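Local coordinates for malonyl-CoA-[acyl-carrier-protein] transacylase (Coxiella burnetii, PDB 3TQE) that probably transfers the malonyl group of malonyl-CoA to holo-acyl carrier protein, supplying malonyl-ACP for fatty acid synthesis, at residues T168-I173 with I289-R294; E263-I268 with K274-C279. All blocks are in the same frame, centred on the assembly; numbering follows the deposited sequence. Where two conformers were deposited one is given.

Overall arrangement
The two contacts lie side by side, their centres 12 Å apart, within the acyl transferase domain. Contact 2 is nested in the chain between the two halves of contact 1. Segment 168-173 comes first, then helix 261-270, strand 275-278 and helix 284-292. Ile289 and Ile292 of the last helix pack on Ile265 of helix 261-270, and Ile289 also touches Phe276. Contact 2 is buried, against the parallel sheet; contact 1 lies at the surface. Through contact 1 the last turn of helix 284-292 reaches the mixed sheet. Together they run from the parallel sheet, by way of the two helices, to the turn before strand 170-174, away from the predicted active site.

Contact 1. Residues T168-I173 with I289-R294; sequences TDQTVI and IKRIDR
Gln170 and Arg291 meet at the ends of their side chains, with Gln170 OE1 3.7 Å from Arg291 NH1. This is longer than a hydrogen bond. The amide and guanidinium planes are turned 60° apart, and OE1 comes to the guanidinium obliquely. Both chains are stretched out. In Gln170, CG lies anti to the backbone N (chi1 -180°) and the chain runs on straight, which carries the amide off strand 170-174 toward the helix. Arg291 is extended from CG to NE, which brings NH1 beside the amide. Both residues were deposited in two conformers, so this approach is doubtful in detail. Asp169 OD1 lies 5.7 Å from Arg291 NE, too far for a salt bridge, but its charge may still favour the arginine here.

Thr168 forms the other half of the contact. Its OG1 lies 3.9 Å from Ile292 CA and 4.0 Å from Arg291 O, near the end of helix 284-292. Asp293 is the first residue to leave the helical conformation. The side chain of Ile292 packs on Val262 of helix 261-270, while Thr168 touches Lys266 of the same helix. The contact thus places the turn before strand 170-174 of the mixed sheet beside a helix end. The polar groups meet at the surface without a direct bond between the segments, so the pairing is probably adaptable, with weak electrostatic attraction at most.

Contact 2. Residues E263-I268 with K274-C279; sequences ETIKYI and KVFMEC
Helix 261-270 and strand 275-278 are joined by a short connection, and their backbones come nearest at Ile268 and Lys274, whose CA atoms are 7.6 Å apart. The Phe276 ring lies between helix and strand. Its CG is anti to the carbonyl carbon (chi1 -64°), and the ring projects from the strand to meet the helix with CE1 and CZ. Ile268 CG2 makes the closest approach, 3.6 Å from Phe276 CE1, and lies 3.8 Å from CZ. That methyl is anti to the backbone N of Ile268, on the side of the helix that faces the strand. Strand 275-278 is an inner strand of the parallel four-stranded sheet, between strands 9-12 and 297-300. Helix 261-270 covers one face of that sheet, part of the alpha/beta layering of the acyl transferase domain, which belongs to the patatin clan.

One turn before Ile268, Ile265 brings two branches to the same ring. Its CD1 is 3.9 Å from Phe276 CE1, and its CG2 is 4.1 Å from CZ. Both isoleucines reach the ring obliquely. Phe276 also touches Ala9 and Ile298 on the flanking strands. Ile268 extends the apolar layer to Ile273 in the connecting loop.

Contact 1. Residues T168-I173 with I289-R294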
ATOM      1  N   THR A 168       3.617 -13.561  -8.388  1.00 29.33           N
ATOM      2  CA  THR A 168       2.994 -14.567  -9.203  1.00 30.56           C
ATOM      3  C   THR A 168       2.612 -15.841  -8.357  1.00 30.91           C
ATOM      4  O   THR A 168       1.523 -16.428  -8.489  1.00 31.63           O
ATOM      5  CB  THR A 168       3.899 -14.770 -10.438  1.00 32.37           C
ATOM      6  OG1 THR A 168       4.965 -13.782 -10.413  1.00 31.70           O
ATOM      7  CG2 THR A 168       3.069 -14.538 -11.711  1.00 33.82           C
ATOM      8  N   ASP A 169       3.457 -16.175  -7.413  1.00 29.44           N
ATOM      9  CA  ASP A 169       3.158 -17.306  -6.550  1.00 28.93           C
ATOM     10  C   ASP A 169       3.052 -16.870  -5.101  1.00 25.92           C
ATOM     11  O   ASP A 169       3.346 -17.648  -4.206  1.00 26.10           O
ATOM     12  CB  ASP A 169       4.202 -18.404  -6.741  1.00 30.67           C
ATOM     13  CG  ASP A 169       5.555 -18.083  -6.100  1.00 34.96           C
ATOM     14  OD1 ASP A 169       5.887 -16.895  -5.890  1.00 40.03           O
ATOM     15  OD2 ASP A 169       6.303 -19.051  -5.813  1.00 41.84           O
ATOM     16  N   GLN A 170       2.623 -15.629  -4.852  1.00 23.24           N
ATOM     17  CA  GLN A 170       2.473 -15.136  -3.495  0.50 22.83           C
ATOM     18  C   GLN A 170       1.138 -14.419  -3.397  1.00 21.61           C
ATOM     19  O   GLN A 170       0.929 -13.381  -4.038  1.00 20.32           O
ATOM     20  CB  GLN A 170       3.615 -14.197  -3.138  0.50 23.89           C
ATOM     21  CG  GLN A 170       3.564 -13.629  -1.748  0.50 26.72           C
ATOM     22  CD  GLN A 170       4.795 -12.785  -1.421  0.50 30.11           C
ATOM     23  OE1 GLN A 170       5.904 -13.063  -1.878  0.50 32.20           O
ATOM     24  NE2 GLN A 170       4.599 -11.753  -0.619  0.50 32.31           N
ATOM     25  N   THR A 171       0.234 -14.967  -2.611  1.00 20.01           N
ATOM     26  CA  THR A 171      -1.095 -14.410  -2.495  1.00 19.73           C
ATOM     27  C   THR A 171      -1.419 -14.377  -1.025  1.00 18.87           C
ATOM     28  O   THR A 171      -1.137 -15.330  -0.324  1.00 20.75           O
ATOM     29  CB  THR A 171      -2.144 -15.287  -3.252  1.00 20.40           C
ATOM     30  OG1 THR A 171      -1.855 -15.322  -4.665  1.00 24.50           O
ATOM     31  CG2 THR A 171      -3.578 -14.789  -3.056  1.00 22.22           C
ATOM     32  N   VAL A 172      -2.053 -13.316  -0.576  1.00 15.93           N
ATOM     33  CA  VAL A 172      -2.612 -13.239   0.777  1.00 15.94           C
ATOM     34  C   VAL A 172      -4.106 -13.426   0.673  1.00 15.01           C
ATOM     35  O   VAL A 172      -4.751 -12.863  -0.198  1.00 15.54           O
ATOM     36  CB  VAL A 172      -2.306 -11.895   1.442  1.00 16.01           C
ATOM     37  CG1 VAL A 172      -2.908 -11.821   2.821  1.00 18.09           C
ATOM     38  CG2 VAL A 172      -0.797 -11.662   1.489  1.00 18.40           C
ATOM     39  N   ILE A 173      -4.628 -14.301   1.527  1.00 13.83           N
ATOM     40  CA  ILE A 173      -6.053 -14.510   1.656  1.00 13.87           C
ATOM     41  C   ILE A 173      -6.569 -13.850   2.923  1.00 13.71           C
ATOM     42  O   ILE A 173      -5.820 -13.563   3.839  1.00 14.38           O
ATOM     43  CB  ILE A 173      -6.414 -16.012   1.623  1.00 14.05           C
ATOM     44  CG1 ILE A 173      -5.833 -16.773   2.823  1.00 14.18           C
ATOM     45  CG2 ILE A 173      -5.951 -16.603   0.285  1.00 15.53           C
ATOM     46  CD1 ILE A 173      -6.383 -18.232   2.988  1.00 15.35           C
ATOM     47  N   ILE A 289       8.118  -6.981  -6.548  1.00 16.00           N
ATOM     48  CA  ILE A 289       8.326  -6.629  -7.938  1.00 16.40           C
ATOM     49  C   ILE A 289       9.442  -7.466  -8.544  1.00 17.59           C
ATOM     50  O   ILE A 289       9.323  -7.925  -9.669  1.00 18.55           O
ATOM     51  CB  ILE A 289       8.599  -5.130  -8.068  1.00 15.01           C
ATOM     52  CG1 ILE A 289       7.345  -4.357  -7.665  1.00 15.42           C
ATOM     53  CG2 ILE A 289       9.024  -4.760  -9.499  1.00 16.03           C
ATOM     54  CD1 ILE A 289       7.566  -2.863  -7.453  1.00 15.65           C
ATOM     55  N   LYS A 290      10.498  -7.703  -7.783  1.00 19.06           N
ATOM     56  CA  LYS A 290      11.613  -8.522  -8.264  1.00 21.48           C
ATOM     57  C   LYS A 290      11.169  -9.950  -8.540  1.00 22.72           C
ATOM     58  O   LYS A 290      11.717 -10.603  -9.445  1.00 24.15           O
ATOM     59  CB  LYS A 290      12.786  -8.472  -7.269  1.00 22.33           C
ATOM     60  CG  LYS A 290      14.128  -8.892  -7.841  1.00 27.81           C
ATOM     61  CD  LYS A 290      14.534  -8.001  -9.030  1.00 32.13           C
ATOM     62  CE  LYS A 290      15.654  -7.041  -8.707  1.00 36.68           C
ATOM     63  NZ  LYS A 290      16.450  -6.745  -9.947  1.00 37.74           N
ATOM     64  N   ARG A 291      10.213 -10.452  -7.768  1.00 23.33           N
ATOM     65  CA  ARG A 291       9.672 -11.782  -7.997  0.50 24.69           C
ATOM     66  C   ARG A 291       8.804 -11.824  -9.243  1.00 24.32           C
ATOM     67  O   ARG A 291       8.854 -12.797 -10.000  1.00 25.77           O
ATOM     68  CB  ARG A 291       8.932 -12.292  -6.766  0.50 25.29           C
ATOM     69  CG  ARG A 291       9.865 -12.558  -5.609  0.50 28.86           C
ATOM     70  CD  ARG A 291       9.205 -13.371  -4.515  0.50 32.95           C
ATOM     71  NE  ARG A 291      10.198 -13.959  -3.622  0.50 37.31           N
ATOM     72  CZ  ARG A 291      10.371 -13.603  -2.357  0.50 41.18           C
ATOM     73  NH1 ARG A 291       9.607 -12.666  -1.819  0.50 42.08           N
ATOM     74  NH2 ARG A 291      11.303 -14.199  -1.619  0.50 43.18           N
ATOM     75  N   ILE A 292       8.043 -10.752  -9.489  1.00 22.64           N
ATOM     76  CA  ILE A 292       7.218 -10.627 -10.676  1.00 22.39           C
ATOM     77  C   ILE A 292       8.099 -10.559 -11.918  1.00 24.16           C
ATOM     78  O   ILE A 292       7.810 -11.220 -12.939  1.00 25.78           O
ATOM     79  CB  ILE A 292       6.292  -9.390 -10.581  1.00 21.30           C
ATOM     80  CG1 ILE A 292       5.279  -9.604  -9.466  1.00 18.02           C
ATOM     81  CG2 ILE A 292       5.520  -9.150 -11.888  1.00 21.16           C
ATOM     82  CD1 ILE A 292       4.605  -8.316  -8.981  1.00 18.52           C
ATOM     83  N   ASP A 293       9.180  -9.789 -11.824  1.00 24.90           N
ATOM     84  CA  ASP A 293      10.134  -9.655 -12.936  1.00 26.58           C
ATOM     85  C   ASP A 293      11.548  -9.463 -12.432  1.00 27.81           C
ATOM     86  O   ASP A 293      11.911  -8.387 -11.974  1.00 25.88           O
ATOM     87  CB  ASP A 293       9.755  -8.486 -13.829  1.00 26.78           C
ATOM     88  CG  ASP A 293      10.779  -8.250 -14.958  1.00 29.87           C
ATOM     89  OD1 ASP A 293      11.636  -9.130 -15.200  1.00 33.33           O
ATOM     90  OD2 ASP A 293      10.755  -7.161 -15.568  1.00 34.06           O
ATOM     91  N   ARG A 294      12.378 -10.494 -12.566  1.00 29.79           N
ATOM     92  CA  ARG A 294      13.735 -10.441 -12.040  1.00 32.32           C
ATOM     93  C   ARG A 294      14.595  -9.391 -12.753  1.00 31.68           C
ATOM     94  O   ARG A 294      15.621  -8.967 -12.225  1.00 32.94           O
ATOM     95  CB  ARG A 294      14.395 -11.826 -12.132  1.00 34.34           C
ATOM     96  CG  ARG A 294      15.663 -11.990 -11.299  1.00 41.35           C
ATOM     97  CD  ARG A 294      15.426 -11.809  -9.798  1.00 49.39           C
ATOM     98  NE  ARG A 294      14.355 -12.668  -9.271  1.00 56.40           N
ATOM     99  CZ  ARG A 294      14.046 -12.788  -7.977  1.00 61.87           C
ATOM    100  NH1 ARG A 294      14.719 -12.113  -7.047  1.00 64.03           N
ATOM    101  NH2 ARG A 294      13.063 -13.603  -7.608  1.00 64.25           N
TER

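Contact 2. Residues E263-I268 with K274-C279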
ATOM      1  N   GLU A 263      -0.982  -7.701 -11.363  1.00 13.70           N
ATOM      2  CA  GLU A 263      -1.481  -7.154 -12.615  1.00 14.28           C
ATOM      3  C   GLU A 263      -1.050  -5.705 -12.790  1.00 13.68           C
ATOM      4  O   GLU A 263      -0.809  -5.256 -13.904  1.00 14.45           O
ATOM      5  CB  GLU A 263      -2.999  -7.246 -12.681  1.00 16.20           C
ATOM      6  CG  GLU A 263      -3.495  -8.614 -12.941  1.00 18.01           C
ATOM      7  CD  GLU A 263      -4.967  -8.740 -12.649  1.00 20.62           C
ATOM      8  OE1 GLU A 263      -5.328  -8.812 -11.446  1.00 22.39           O
ATOM      9  OE2 GLU A 263      -5.753  -8.763 -13.619  1.00 27.28           O
ATOM     10  N   THR A 264      -0.987  -4.964 -11.702  1.00 12.04           N
ATOM     11  CA  THR A 264      -0.521  -3.571 -11.754  1.00 12.28           C
ATOM     12  C   THR A 264       0.917  -3.510 -12.241  1.00 12.69           C
ATOM     13  O   THR A 264       1.241  -2.717 -13.134  1.00 12.84           O
ATOM     14  CB  THR A 264      -0.638  -2.906 -10.392  1.00 12.53           C
ATOM     15  OG1 THR A 264      -2.020  -2.851 -10.047  1.00 13.75           O
ATOM     16  CG2 THR A 264      -0.048  -1.517 -10.407  1.00 14.10           C
ATOM     17  N   ILE A 265       1.776  -4.339 -11.680  1.00 12.31           N
ATOM     18  CA  ILE A 265       3.178  -4.328 -12.070  1.00 13.07           C
ATOM     19  C   ILE A 265       3.306  -4.791 -13.513  1.00 13.99           C
ATOM     20  O   ILE A 265       4.069  -4.211 -14.281  1.00 14.11           O
ATOM     21  CB  ILE A 265       4.024  -5.168 -11.126  1.00 13.39           C
ATOM     22  CG1 ILE A 265       3.975  -4.596  -9.707  1.00 14.66           C
ATOM     23  CG2 ILE A 265       5.438  -5.319 -11.629  1.00 14.70           C
ATOM     24  CD1 ILE A 265       4.360  -3.143  -9.562  1.00 14.11           C
ATOM     25  N   LYS A 266       2.545  -5.802 -13.890  1.00 15.03           N
ATOM     26  CA  LYS A 266       2.593  -6.272 -15.266  1.00 16.65           C
ATOM     27  C   LYS A 266       2.121  -5.184 -16.241  1.00 16.66           C
ATOM     28  O   LYS A 266       2.706  -5.015 -17.315  1.00 17.74           O
ATOM     29  CB  LYS A 266       1.762  -7.529 -15.412  1.00 17.61           C
ATOM     30  CG  LYS A 266       2.488  -8.721 -14.792  1.00 22.18           C
ATOM     31  CD  LYS A 266       1.718  -9.985 -14.914  1.00 27.78           C
ATOM     32  CE  LYS A 266       2.562 -11.156 -14.437  1.00 32.23           C
ATOM     33  NZ  LYS A 266       1.975 -12.436 -14.890  1.00 37.33           N
ATOM     34  N   TYR A 267       1.111  -4.416 -15.853  1.00 15.19           N
ATOM     35  CA  TYR A 267       0.587  -3.320 -16.671  1.00 16.40           C
ATOM     36  C   TYR A 267       1.675  -2.297 -16.870  1.00 15.23           C
ATOM     37  O   TYR A 267       1.901  -1.825 -17.983  1.00 16.72           O
ATOM     38  CB  TYR A 267      -0.622  -2.675 -16.004  1.00 16.91           C
ATOM     39  CG  TYR A 267      -1.291  -1.541 -16.730  1.00 21.80           C
ATOM     40  CD1 TYR A 267      -2.538  -1.731 -17.329  1.00 26.43           C
ATOM     41  CD2 TYR A 267      -0.744  -0.283 -16.769  1.00 25.95           C
ATOM     42  CE1 TYR A 267      -3.195  -0.706 -17.983  1.00 28.34           C
ATOM     43  CE2 TYR A 267      -1.397   0.764 -17.465  1.00 28.23           C
ATOM     44  CZ  TYR A 267      -2.611   0.536 -18.062  1.00 29.53           C
ATOM     45  OH  TYR A 267      -3.304   1.538 -18.710  1.00 32.55           O
ATOM     46  N   ILE A 268       2.379  -1.964 -15.801  1.00 13.89           N
ATOM     47  CA  ILE A 268       3.402  -0.924 -15.855  1.00 13.85           C
ATOM     48  C   ILE A 268       4.556  -1.400 -16.750  1.00 14.65           C
ATOM     49  O   ILE A 268       5.045  -0.666 -17.607  1.00 15.21           O
ATOM     50  CB  ILE A 268       3.876  -0.555 -14.448  1.00 13.67           C
ATOM     51  CG1 ILE A 268       2.743   0.174 -13.726  1.00 14.62           C
ATOM     52  CG2 ILE A 268       5.145   0.271 -14.487  1.00 15.29           C
ATOM     53  CD1 ILE A 268       2.932   0.351 -12.218  1.00 15.34           C
ATOM     54  N   LYS A 274      10.397  -0.313 -16.487  1.00 19.71           N
ATOM     55  CA  LYS A 274      10.998  -1.397 -15.737  1.00 21.43           C
ATOM     56  C   LYS A 274      11.836  -0.900 -14.582  1.00 19.57           C
ATOM     57  O   LYS A 274      12.511  -1.684 -13.966  1.00 20.56           O
ATOM     58  CB  LYS A 274      11.808  -2.326 -16.645  1.00 23.87           C
ATOM     59  CG  LYS A 274      10.907  -2.914 -17.697  1.00 29.53           C
ATOM     60  CD  LYS A 274      11.411  -4.169 -18.366  1.00 35.25           C
ATOM     61  CE  LYS A 274      10.291  -4.782 -19.194  1.00 38.61           C
ATOM     62  NZ  LYS A 274       9.355  -3.739 -19.756  1.00 40.97           N
ATOM     63  N   VAL A 275      11.753   0.392 -14.279  1.00 17.83           N
ATOM     64  CA  VAL A 275      12.453   0.982 -13.152  1.00 16.49           C
ATOM     65  C   VAL A 275      11.390   1.510 -12.214  1.00 14.59           C
ATOM     66  O   VAL A 275      10.489   2.227 -12.617  1.00 14.67           O
ATOM     67  CB  VAL A 275      13.349   2.136 -13.570  1.00 17.53           C
ATOM     68  CG1 VAL A 275      13.957   2.804 -12.377  1.00 19.21           C
ATOM     69  CG2 VAL A 275      14.422   1.612 -14.507  1.00 20.42           C
ATOM     70  N   PHE A 276      11.460   1.046 -10.985  1.00 13.79           N
ATOM     71  CA  PHE A 276      10.481   1.370  -9.957  1.00 13.45           C
ATOM     72  C   PHE A 276      11.224   2.005  -8.795  1.00 14.51           C
ATOM     73  O   PHE A 276      12.300   1.551  -8.415  1.00 16.38           O
ATOM     74  CB  PHE A 276       9.814   0.086  -9.455  1.00 13.36           C
ATOM     75  CG  PHE A 276       9.025  -0.632 -10.514  1.00 14.29           C
ATOM     76  CD1 PHE A 276       7.662  -0.437 -10.643  1.00 14.62           C
ATOM     77  CD2 PHE A 276       9.656  -1.463 -11.416  1.00 15.34           C
ATOM     78  CE1 PHE A 276       6.950  -1.084 -11.623  1.00 16.89           C
ATOM     79  CE2 PHE A 276       8.921  -2.109 -12.418  1.00 16.20           C
ATOM     80  CZ  PHE A 276       7.591  -1.904 -12.520  1.00 15.90           C
HETATM   81  N   MSE A 277      10.633   3.029  -8.205  1.00 13.73           N
HETATM   82  CA  MSE A 277      11.178   3.641  -7.000  0.50 14.26           C
HETATM   83  C   MSE A 277      10.183   3.372  -5.913  1.00 13.52           C
HETATM   84  O   MSE A 277       8.991   3.629  -6.096  1.00 13.90           O
HETATM   85  CB  MSE A 277      11.307   5.148  -7.141  0.50 15.27           C
HETATM   86  CG  MSE A 277      12.570   5.592  -7.722  0.50 17.17           C
HETATM   87 SE   MSE A 277      12.597   5.083  -9.534  0.50 20.96          SE
HETATM   88  CE  MSE A 277      14.233   6.014 -10.016  0.50 17.17           C
ATOM     89  N   GLU A 278      10.664   2.841  -4.803  1.00 13.02           N
ATOM     90  CA  GLU A 278       9.809   2.537  -3.683  1.00 13.45           C
ATOM     91  C   GLU A 278       9.748   3.767  -2.795  1.00 13.36           C
ATOM     92  O   GLU A 278      10.732   4.162  -2.155  1.00 14.55           O
ATOM     93  CB  GLU A 278      10.299   1.298  -2.942  1.00 14.34           C
ATOM     94  CG  GLU A 278       9.397   0.868  -1.794  1.00 16.24           C
ATOM     95  CD  GLU A 278       9.402  -0.631  -1.482  1.00 18.05           C
ATOM     96  OE1 GLU A 278      10.302  -1.381  -1.936  1.00 19.15           O
ATOM     97  OE2 GLU A 278       8.456  -1.061  -0.774  1.00 17.73           O
ATOM     98  N   CYS A 279       8.616   4.440  -2.849  1.00 13.41           N
ATOM     99  CA  CYS A 279       8.451   5.723  -2.203  1.00 14.40           C
ATOM    100  C   CYS A 279       7.825   5.528  -0.845  1.00 14.45           C
ATOM    101  O   CYS A 279       6.666   5.805  -0.620  1.00 14.42           O
ATOM    102  CB  CYS A 279       7.639   6.650  -3.081  1.00 15.57           C
ATOM    103  SG  CYS A 279       7.727   8.366  -2.588  1.00 17.11           S
TER